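Local coordinates for protein FMN Adenylyltransferase (Candida glabrata, PDB 3FWK) that catalyses the transfer of the adenylyl group of ATP to FMN, the step that makes FAD in flavin cofactor biosynthesis, at residues A[118-131]-A[266-280]. Numbering follows the deposited sequence. Where two conformers were deposited one is given.
Sequences FKTLENFIEETSLR and TKAEPIPIADEDLVK
Helix 119-131, which links parallel strands 107-111 and 134-138 of the Rossmann-like sheet, is flanked along one side by the C-terminal part of the chain, and its first turn meets the start of the helix at 275-280 through Thr120 and Asp277. Asp277 OD2 accepts two bonds from one residue: Thr120 N, 2.9 Å away, reaches it nearly in line with the C-O bond, while Thr120 OG1 comes within 2.6 Å on the anti lone pair. The hydroxyl in turn accepts from Ala274 N at 2.9 Å in a fairly straight bond (163°), tying the N-cap residue of the second helix to the first turn of the other. With OG1 beside its own backbone N (chi1 -64°), Thr120 can offer both donors to the same oxygen. The second carboxylate oxygen, OD1, lies at the edge of the Phe118 ring, forms a salt bridge with Lys280 NZ, whose hydrogen bond is weak, and accepts from a water that also takes the bond of Lys119 N. The carboxylate lies at the positive end of the helix dipole, which would probably favour its charged form. Beside it, Lys119 CB lies 3.5 Å from Glu276 CD, the two side chains crossing at about a right angle; one turn on, a water joins Asn123 ND2 to Pro272 O.

At the far end Arg131, extended from CG to NE, gives NH2 to Thr266 O (2.9 Å), with Ala268 CB 3.6 Å above the guanidinium plane, over its centre; NE pairs with Glu214. A carboxylate from a second helix, accepting a first-turn N-H and hydroxyl of helix 119-131, here joins the C-terminal part of the chain to the Rossmann-like alpha/beta core.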
ATOM      1  N   PHE A 118      -4.340 -12.570   6.733  1.00 11.58           N
ATOM      2  CA  PHE A 118      -4.909 -12.041   7.960  1.00 12.06           C
ATOM      3  C   PHE A 118      -6.343 -11.565   7.726  1.00 11.15           C
ATOM      4  O   PHE A 118      -6.637 -10.836   6.760  1.00 11.50           O
ATOM      5  CB  PHE A 118      -4.117 -10.812   8.460  1.00 12.24           C
ATOM      6  CG  PHE A 118      -2.874 -11.159   9.227  1.00 12.14           C
ATOM      7  CD1 PHE A 118      -2.930 -11.372  10.599  1.00 14.29           C
ATOM      8  CD2 PHE A 118      -1.650 -11.280   8.556  1.00 14.07           C
ATOM      9  CE1 PHE A 118      -1.803 -11.705  11.315  1.00 14.91           C
ATOM     10  CE2 PHE A 118      -0.490 -11.608   9.295  1.00 15.16           C
ATOM     11  CZ  PHE A 118      -0.583 -11.847  10.648  1.00 15.77           C
ATOM     12  N   LYS A 119      -7.233 -11.890   8.666  1.00 11.31           N
ATOM     13  CA  LYS A 119      -8.622 -11.419   8.589  1.00 11.57           C
ATOM     14  C   LYS A 119      -8.669  -9.875   8.541  1.00 10.30           C
ATOM     15  O   LYS A 119      -9.475  -9.294   7.824  1.00 10.53           O
ATOM     16  CB  LYS A 119      -9.406 -11.904   9.796  1.00 12.85           C
ATOM     17  CG  LYS A 119     -10.861 -11.526   9.760  1.00 13.79           C
ATOM     18  CD  LYS A 119     -11.594 -12.137   8.548  1.00 18.80           C
ATOM     19  CE  LYS A 119     -13.101 -12.169   8.724  1.00 22.92           C
ATOM     20  NZ  LYS A 119     -13.685 -13.247   7.800  1.00 24.30           N
ATOM     21  N   THR A 120      -7.825  -9.206   9.329  1.00 10.71           N
ATOM     22  CA  THR A 120      -7.877  -7.742   9.373  1.00 10.71           C
ATOM     23  C   THR A 120      -7.532  -7.186   7.986  1.00 10.81           C
ATOM     24  O   THR A 120      -8.065  -6.159   7.567  1.00 10.90           O
ATOM     25  CB  THR A 120      -6.896  -7.186  10.402  1.00 11.11           C
ATOM     26  OG1 THR A 120      -7.273  -7.615  11.701  1.00 11.98           O
ATOM     27  CG2 THR A 120      -6.929  -5.664  10.407  1.00 12.36           C
ATOM     28  N   LEU A 121      -6.580  -7.827   7.286  1.00 10.65           N
ATOM     29  CA  LEU A 121      -6.237  -7.405   5.950  1.00 11.57           C
ATOM     30  C   LEU A 121      -7.402  -7.631   4.964  1.00 11.71           C
ATOM     31  O   LEU A 121      -7.691  -6.751   4.152  1.00 11.53           O
ATOM     32  CB  LEU A 121      -4.961  -8.104   5.493  1.00 13.58           C
ATOM     33  CG  LEU A 121      -4.310  -7.570   4.246  1.00 15.08           C
ATOM     34  CD1 LEU A 121      -4.035  -6.057   4.292  1.00 15.21           C
ATOM     35  CD2 LEU A 121      -2.998  -8.306   4.062  1.00 20.08           C
ATOM     36  N   GLU A 122      -8.068  -8.805   5.022  1.00 10.97           N
ATOM     37  CA  GLU A 122      -9.278  -9.006   4.208  1.00 11.93           C
ATOM     38  C   GLU A 122     -10.285  -7.902   4.462  1.00 11.11           C
ATOM     39  O   GLU A 122     -10.868  -7.325   3.523  1.00 11.62           O
ATOM     40  CB  GLU A 122      -9.915 -10.376   4.509  1.00 12.82           C
ATOM     41  CG  GLU A 122      -9.042 -11.589   4.209  1.00 13.54           C
ATOM     42  CD  GLU A 122      -8.925 -11.948   2.767  1.00 14.20           C
ATOM     43  OE1 GLU A 122      -9.491 -11.280   1.880  1.00 14.84           O
ATOM     44  OE2 GLU A 122      -8.268 -12.995   2.518  1.00 16.67           O
ATOM     45  N   ASN A 123     -10.535  -7.604   5.753  1.00 11.09           N
ATOM     46  CA  ASN A 123     -11.490  -6.564   6.114  1.00 11.42           C
ATOM     47  C   ASN A 123     -11.057  -5.229   5.490  1.00 10.52           C
ATOM     48  O   ASN A 123     -11.881  -4.483   4.955  1.00 11.31           O
ATOM     49  CB  ASN A 123     -11.563  -6.383   7.616  1.00 11.06           C
ATOM     50  CG  ASN A 123     -12.237  -7.514   8.353  1.00 12.92           C
ATOM     51  OD1 ASN A 123     -12.929  -8.350   7.754  1.00 15.02           O
ATOM     52  ND2 ASN A 123     -12.064  -7.533   9.675  1.00 13.41           N
ATOM     53  N   PHE A 124      -9.763  -4.925   5.584  1.00 10.50           N
ATOM     54  CA  PHE A 124      -9.265  -3.644   5.126  1.00 11.22           C
ATOM     55  C   PHE A 124      -9.378  -3.501   3.608  1.00 10.27           C
ATOM     56  O   PHE A 124      -9.689  -2.417   3.093  1.00 11.08           O
ATOM     57  CB  PHE A 124      -7.830  -3.485   5.570  1.00 11.21           C
ATOM     58  CG  PHE A 124      -7.264  -2.144   5.184  1.00 11.00           C
ATOM     59  CD1 PHE A 124      -7.739  -0.992   5.802  1.00 12.54           C
ATOM     60  CD2 PHE A 124      -6.319  -2.023   4.175  1.00 11.46           C
ATOM     61  CE1 PHE A 124      -7.249   0.268   5.462  1.00 13.05           C
ATOM     62  CE2 PHE A 124      -5.847  -0.743   3.788  1.00 12.25           C
ATOM     63  CZ  PHE A 124      -6.329   0.385   4.450  1.00 12.63           C
ATOM     64  N   ILE A 125      -9.128  -4.589   2.873  1.00 10.73           N
ATOM     65  CA  ILE A 125      -9.290  -4.550   1.406  1.00 11.40           C
ATOM     66  C   ILE A 125     -10.745  -4.251   1.049  1.00 11.14           C
ATOM     67  O   ILE A 125     -11.024  -3.449   0.160  1.00 12.04           O
ATOM     68  CB  ILE A 125      -8.795  -5.855   0.784  1.00 12.02           C
ATOM     69  CG1 ILE A 125      -7.259  -5.952   0.962  1.00 13.40           C
ATOM     70  CG2 ILE A 125      -9.227  -5.943  -0.675  1.00 13.98           C
ATOM     71  CD1 ILE A 125      -6.699  -7.352   0.695  1.00 13.92           C
ATOM     72  N   GLU A 126     -11.677  -4.877   1.755  1.00 11.34           N
ATOM     73  CA  GLU A 126     -13.110  -4.609   1.490  1.00 12.36           C
ATOM     74  C   GLU A 126     -13.477  -3.157   1.836  1.00 12.18           C
ATOM     75  O   GLU A 126     -14.165  -2.478   1.059  1.00 12.46           O
ATOM     76  CB  GLU A 126     -13.924  -5.603   2.312  1.00 14.04           C
ATOM     77  CG  GLU A 126     -13.727  -7.009   1.763  1.00 16.00           C
ATOM     78  CD  GLU A 126     -14.040  -8.142   2.749  1.00 19.04           C
ATOM     79  OE1 GLU A 126     -14.650  -7.884   3.807  1.00 25.16           O
ATOM     80  OE2 GLU A 126     -13.621  -9.296   2.476  1.00 20.10           O
ATOM     81  N   GLU A 127     -12.981  -2.682   2.976  1.00 11.37           N
ATOM     82  CA  GLU A 127     -13.291  -1.315   3.431  1.00 12.52           C
ATOM     83  C   GLU A 127     -12.731  -0.304   2.470  1.00 12.27           C
ATOM     84  O   GLU A 127     -13.393   0.694   2.132  1.00 12.96           O
ATOM     85  CB  GLU A 127     -12.690  -1.121   4.823  1.00 13.67           C
ATOM     86  CG  GLU A 127     -13.421  -1.933   5.888  1.00 15.26           C
ATOM     87  CD  GLU A 127     -12.568  -2.414   7.056  1.00 15.52           C
ATOM     88  OE1 GLU A 127     -11.406  -1.924   7.252  1.00 15.68           O
ATOM     89  OE2 GLU A 127     -13.061  -3.296   7.827  1.00 16.14           O
ATOM     90  N   THR A 128     -11.515  -0.525   1.994  1.00 11.15           N
ATOM     91  CA  THR A 128     -10.949   0.424   1.063  1.00 12.18           C
ATOM     92  C   THR A 128     -11.547   0.346  -0.329  1.00 11.29           C
ATOM     93  O   THR A 128     -11.630   1.371  -1.013  1.00 11.17           O
ATOM     94  CB  THR A 128      -9.460   0.366   1.078  1.00 16.23           C
ATOM     95  OG1 THR A 128      -9.049  -0.938   0.855  1.00 18.82           O
ATOM     96  CG2 THR A 128      -8.874   0.769   2.431  1.00 18.78           C
ATOM     97  N   SER A 129     -11.989  -0.835  -0.741  1.00 11.71           N
ATOM     98  CA  SER A 129     -12.706  -0.910  -2.003  1.00 12.45           C
ATOM     99  C   SER A 129     -13.964  -0.047  -1.966  1.00 12.61           C
ATOM    100  O   SER A 129     -14.318   0.589  -2.962  1.00 12.96           O
ATOM    101  CB  SER A 129     -13.042  -2.385  -2.300  1.00 14.80           C
ATOM    102  OG  SER A 129     -11.866  -3.134  -2.559  1.00 16.93           O
ATOM    103  N   LEU A 130     -14.662  -0.060  -0.835  1.00 11.78           N
ATOM    104  CA  LEU A 130     -15.814   0.818  -0.711  1.00 11.96           C
ATOM    105  C   LEU A 130     -15.389   2.272  -0.599  1.00 12.07           C
ATOM    106  O   LEU A 130     -16.001   3.131  -1.232  1.00 13.08           O
ATOM    107  CB  LEU A 130     -16.589   0.420   0.517  1.00 14.02           C
ATOM    108  CG  LEU A 130     -17.400  -0.858   0.406  1.00 15.57           C
ATOM    109  CD1 LEU A 130     -18.045  -1.158   1.748  1.00 20.89           C
ATOM    110  CD2 LEU A 130     -18.488  -0.699  -0.709  1.00 19.36           C
ATOM    111  N   ARG A 131     -14.347   2.566   0.173  1.00 11.36           N
ATOM    112  CA  ARG A 131     -13.962   3.956   0.381  1.00 11.31           C
ATOM    113  C   ARG A 131     -13.577   4.662  -0.890  1.00 12.41           C
ATOM    114  O   ARG A 131     -13.962   5.815  -1.103  1.00 13.03           O
ATOM    115  CB  ARG A 131     -12.793   4.023   1.332  1.00 12.58           C
ATOM    116  CG  ARG A 131     -12.375   5.488   1.611  1.00 12.53           C
ATOM    117  CD  ARG A 131     -11.440   5.591   2.774  1.00 16.27           C
ATOM    118  NE  ARG A 131     -10.974   6.968   3.024  1.00 14.00           N
ATOM    119  CZ  ARG A 131     -11.729   8.090   3.262  0.60 13.25           C
ATOM    120  NH1 ARG A 131     -13.070   8.096   3.329  0.60 14.11           N
ATOM    121  NH2 ARG A 131     -11.138   9.263   3.398  0.60 13.38           N
ATOM    122  N   THR A 266     -14.769  13.834   2.893  1.00 20.54           N
ATOM    123  CA  THR A 266     -13.630  12.890   3.020  1.00 21.56           C
ATOM    124  C   THR A 266     -13.447  12.281   4.420  1.00 23.25           C
ATOM    125  O   THR A 266     -12.525  11.456   4.624  1.00 21.88           O
ATOM    126  CB  THR A 266     -12.352  13.602   2.536  1.00 22.10           C
ATOM    127  OG1 THR A 266     -12.098  14.700   3.423  1.00 24.48           O
ATOM    128  CG2 THR A 266     -12.549  14.164   1.104  1.00 21.76           C
ATOM    129  N   LYS A 267     -14.303  12.654   5.393  1.00 23.66           N
ATOM    130  CA  LYS A 267     -14.164  12.213   6.780  1.00 27.62           C
ATOM    131  C   LYS A 267     -14.045  10.670   6.878  1.00 27.32           C
ATOM    132  O   LYS A 267     -14.766   9.939   6.175  1.00 25.90           O
ATOM    133  CB  LYS A 267     -15.378  12.670   7.624  1.00 33.85           C
ATOM    134  CG  LYS A 267     -15.411  14.162   8.033  1.00 38.76           C
ATOM    135  CD  LYS A 267     -14.066  14.683   8.602  1.00 38.88           C
ATOM    136  CE  LYS A 267     -14.229  15.976   9.409  1.00 39.56           C
ATOM    137  NZ  LYS A 267     -15.033  17.030   8.707  1.00 41.96           N
ATOM    138  N   ALA A 268     -13.106  10.198   7.704  1.00 22.97           N
ATOM    139  CA  ALA A 268     -12.873   8.788   7.935  1.00 23.60           C
ATOM    140  C   ALA A 268     -12.313   8.563   9.328  1.00 24.35           C
ATOM    141  O   ALA A 268     -11.984   9.526  10.051  1.00 26.00           O
ATOM    142  CB  ALA A 268     -11.896   8.285   6.925  1.00 22.66           C
ATOM    143  N   GLU A 269     -12.112   7.282   9.650  1.00 19.56           N
ATOM    144  CA  GLU A 269     -11.775   6.769  10.990  1.00 22.75           C
ATOM    145  C   GLU A 269     -10.997   5.473  10.811  1.00 18.33           C
ATOM    146  O   GLU A 269     -11.312   4.696   9.898  1.00 18.55           O
ATOM    147  CB  GLU A 269     -13.075   6.301  11.706  1.00 27.99           C
ATOM    148  CG  GLU A 269     -14.109   7.354  12.037  1.00 33.44           C
ATOM    149  CD  GLU A 269     -14.966   6.930  13.231  1.00 32.18           C
ATOM    150  OE1 GLU A 269     -15.738   5.939  13.128  1.00 33.40           O
ATOM    151  OE2 GLU A 269     -14.848   7.585  14.284  1.00 36.41           O
ATOM    152  N   PRO A 270     -10.050   5.174  11.717  1.00 17.01           N
ATOM    153  CA  PRO A 270      -9.464   3.831  11.699  1.00 15.99           C
ATOM    154  C   PRO A 270     -10.508   2.771  12.014  1.00 15.58           C
ATOM    155  O   PRO A 270     -11.464   3.004  12.782  1.00 18.53           O
ATOM    156  CB  PRO A 270      -8.418   3.877  12.829  1.00 18.70           C
ATOM    157  CG  PRO A 270      -8.132   5.301  13.043  1.00 20.18           C
ATOM    158  CD  PRO A 270      -9.421   6.023  12.755  1.00 17.76           C
ATOM    159  N   ILE A 271     -10.279   1.593  11.467  1.00 14.95           N
ATOM    160  CA  ILE A 271     -11.169   0.457  11.760  1.00 14.20           C
ATOM    161  C   ILE A 271     -10.376  -0.515  12.642  1.00 12.67           C
ATOM    162  O   ILE A 271      -9.270  -0.919  12.286  1.00 13.60           O
ATOM    163  CB  ILE A 271     -11.667  -0.188  10.460  1.00 14.95           C
ATOM    164  CG1 ILE A 271     -12.495   0.814   9.672  1.00 18.14           C
ATOM    165  CG2 ILE A 271     -12.392  -1.503  10.776  1.00 15.94           C
ATOM    166  CD1 ILE A 271     -13.714   1.239  10.348  0.60 16.32           C
ATOM    167  N   PRO A 272     -10.935  -0.918  13.783  1.00 12.87           N
ATOM    168  CA  PRO A 272     -10.192  -1.818  14.658  1.00 12.66           C
ATOM    169  C   PRO A 272      -9.863  -3.145  14.010  1.00 12.39           C
ATOM    170  O   PRO A 272     -10.577  -3.619  13.120  1.00 13.15           O
ATOM    171  CB  PRO A 272     -11.092  -1.973  15.903  1.00 14.29           C
ATOM    172  CG  PRO A 272     -12.441  -1.490  15.452  1.00 17.99           C
ATOM    173  CD  PRO A 272     -12.244  -0.523  14.347  1.00 14.57           C
ATOM    174  N   ILE A 273      -8.794  -3.753  14.493  1.00 11.86           N
ATOM    175  CA  ILE A 273      -8.400  -5.067  13.987  1.00 12.06           C
ATOM    176  C   ILE A 273      -9.511  -6.106  14.265  1.00 11.49           C
ATOM    177  O   ILE A 273     -10.321  -5.965  15.171  1.00 12.25           O
ATOM    178  CB  ILE A 273      -7.025  -5.518  14.528  1.00 12.11           C
ATOM    179  CG1 ILE A 273      -7.015  -5.778  16.029  1.00 12.74           C
ATOM    180  CG2 ILE A 273      -5.956  -4.465  14.113  1.00 13.80           C
ATOM    181  CD1 ILE A 273      -5.689  -6.315  16.489  1.00 12.82           C
ATOM    182  N   ALA A 274      -9.496  -7.170  13.486  1.00 12.05           N
ATOM    183  CA  ALA A 274     -10.414  -8.260  13.673  1.00 12.69           C
ATOM    184  C   ALA A 274     -10.206  -8.865  15.060  1.00 12.61           C
ATOM    185  O   ALA A 274      -9.068  -8.968  15.549  1.00 12.21           O
ATOM    186  CB  ALA A 274     -10.153  -9.310  12.586  1.00 13.07           C
ATOM    187  N   ASP A 275     -11.318  -9.340  15.650  0.50 12.56           N
ATOM    188  CA  ASP A 275     -11.317  -9.990  16.960  0.50 15.18           C
ATOM    189  C   ASP A 275     -10.290 -11.113  17.065  0.50 13.10           C
ATOM    190  O   ASP A 275      -9.649 -11.287  18.083  0.50 13.86           O
ATOM    191  CB  ASP A 275     -12.691 -10.598  17.273  0.50 16.95           C
ATOM    192  CG  ASP A 275     -13.748  -9.561  17.548  0.50 18.99           C
ATOM    193  OD1 ASP A 275     -14.940  -9.956  17.567  0.50 21.09           O
ATOM    194  OD2 ASP A 275     -13.426  -8.365  17.752  0.50 15.64           O
ATOM    195  N   GLU A 276     -10.169 -11.907  16.006  1.00 13.70           N
ATOM    196  CA  GLU A 276      -9.278 -13.064  16.014  1.00 14.78           C
ATOM    197  C   GLU A 276      -7.822 -12.614  15.995  1.00 13.49           C
ATOM    198  O   GLU A 276      -6.941 -13.280  16.584  1.00 13.98           O
ATOM    199  CB  GLU A 276      -9.588 -14.024  14.849  1.00 17.52           C
ATOM    200  CG  GLU A 276      -9.358 -13.428  13.456  1.00 19.69           C
ATOM    201  CD  GLU A 276      -9.817 -14.316  12.299  1.00 23.31           C
ATOM    202  OE1 GLU A 276      -8.960 -14.966  11.661  1.00 24.37           O
ATOM    203  OE2 GLU A 276     -11.044 -14.287  11.994  1.00 27.71           O
ATOM    204  N   ASP A 277      -7.549 -11.465  15.356  1.00 12.63           N
ATOM    205  CA  ASP A 277      -6.182 -10.946  15.311  1.00 12.22           C
ATOM    206  C   ASP A 277      -5.793 -10.307  16.647  1.00 11.24           C
ATOM    207  O   ASP A 277      -4.674 -10.455  17.117  1.00 11.98           O
ATOM    208  CB  ASP A 277      -6.011  -9.972  14.144  1.00 11.83           C
ATOM    209  CG  ASP A 277      -6.040 -10.689  12.798  1.00 12.50           C
ATOM    210  OD1 ASP A 277      -5.695 -11.887  12.762  1.00 14.23           O
ATOM    211  OD2 ASP A 277      -6.405 -10.070  11.763  1.00 12.81           O
ATOM    212  N   LEU A 278      -6.744  -9.647  17.323  1.00 11.27           N
ATOM    213  CA  LEU A 278      -6.452  -9.127  18.649  1.00 11.97           C
ATOM    214  C   LEU A 278      -6.136 -10.259  19.626  1.00 12.34           C
ATOM    215  O   LEU A 278      -5.208 -10.134  20.422  1.00 12.41           O
ATOM    216  CB  LEU A 278      -7.620  -8.260  19.165  1.00 12.73           C
ATOM    217  CG  LEU A 278      -7.369  -7.660  20.552  1.00 14.33           C
ATOM    218  CD1 LEU A 278      -6.177  -6.632  20.533  1.00 17.01           C
ATOM    219  CD2 LEU A 278      -8.608  -6.989  21.096  1.00 16.70           C
ATOM    220  N   VAL A 279      -6.866 -11.375  19.550  1.00 12.28           N
ATOM    221  CA  VAL A 279      -6.584 -12.512  20.422  1.00 13.65           C
ATOM    222  C   VAL A 279      -5.153 -13.005  20.183  1.00 13.44           C
ATOM    223  O   VAL A 279      -4.402 -13.255  21.100  1.00 14.34           O
ATOM    224  CB  VAL A 279      -7.631 -13.635  20.185  1.00 15.63           C
ATOM    225  CG1 VAL A 279      -7.206 -14.891  20.945  1.00 17.43           C
ATOM    226  CG2 VAL A 279      -9.009 -13.192  20.680  1.00 17.11           C
ATOM    227  N   LYS A 280      -4.755 -13.130  18.926  1.00 12.76           N
ATOM    228  CA  LYS A 280      -3.398 -13.600  18.643  1.00 13.87           C
ATOM    229  C   LYS A 280      -2.339 -12.639  19.168  1.00 13.95           C
ATOM    230  O   LYS A 280      -1.293 -13.063  19.677  1.00 17.10           O
ATOM    231  CB  LYS A 280      -3.230 -13.782  17.147  1.00 15.71           C
ATOM    232  CG  LYS A 280      -3.954 -15.027  16.613  1.00 17.91           C
ATOM    233  CD  LYS A 280      -3.674 -15.279  15.122  1.00 20.76           C
ATOM    234  CE  LYS A 280      -4.386 -14.282  14.253  1.00 20.60           C
ATOM    235  NZ  LYS A 280      -4.016 -14.409  12.808  1.00 21.30           N
TER
HETATM  236  O   HOH W   1      -6.403 -13.545  10.775  1.00 15.25           O
HETATM  237  O   HOH W   2     -10.593  -5.239  10.744  1.00 14.88           O
HETATM  238  O   HOH W   3     -15.494   9.879   3.562  1.00 24.62           O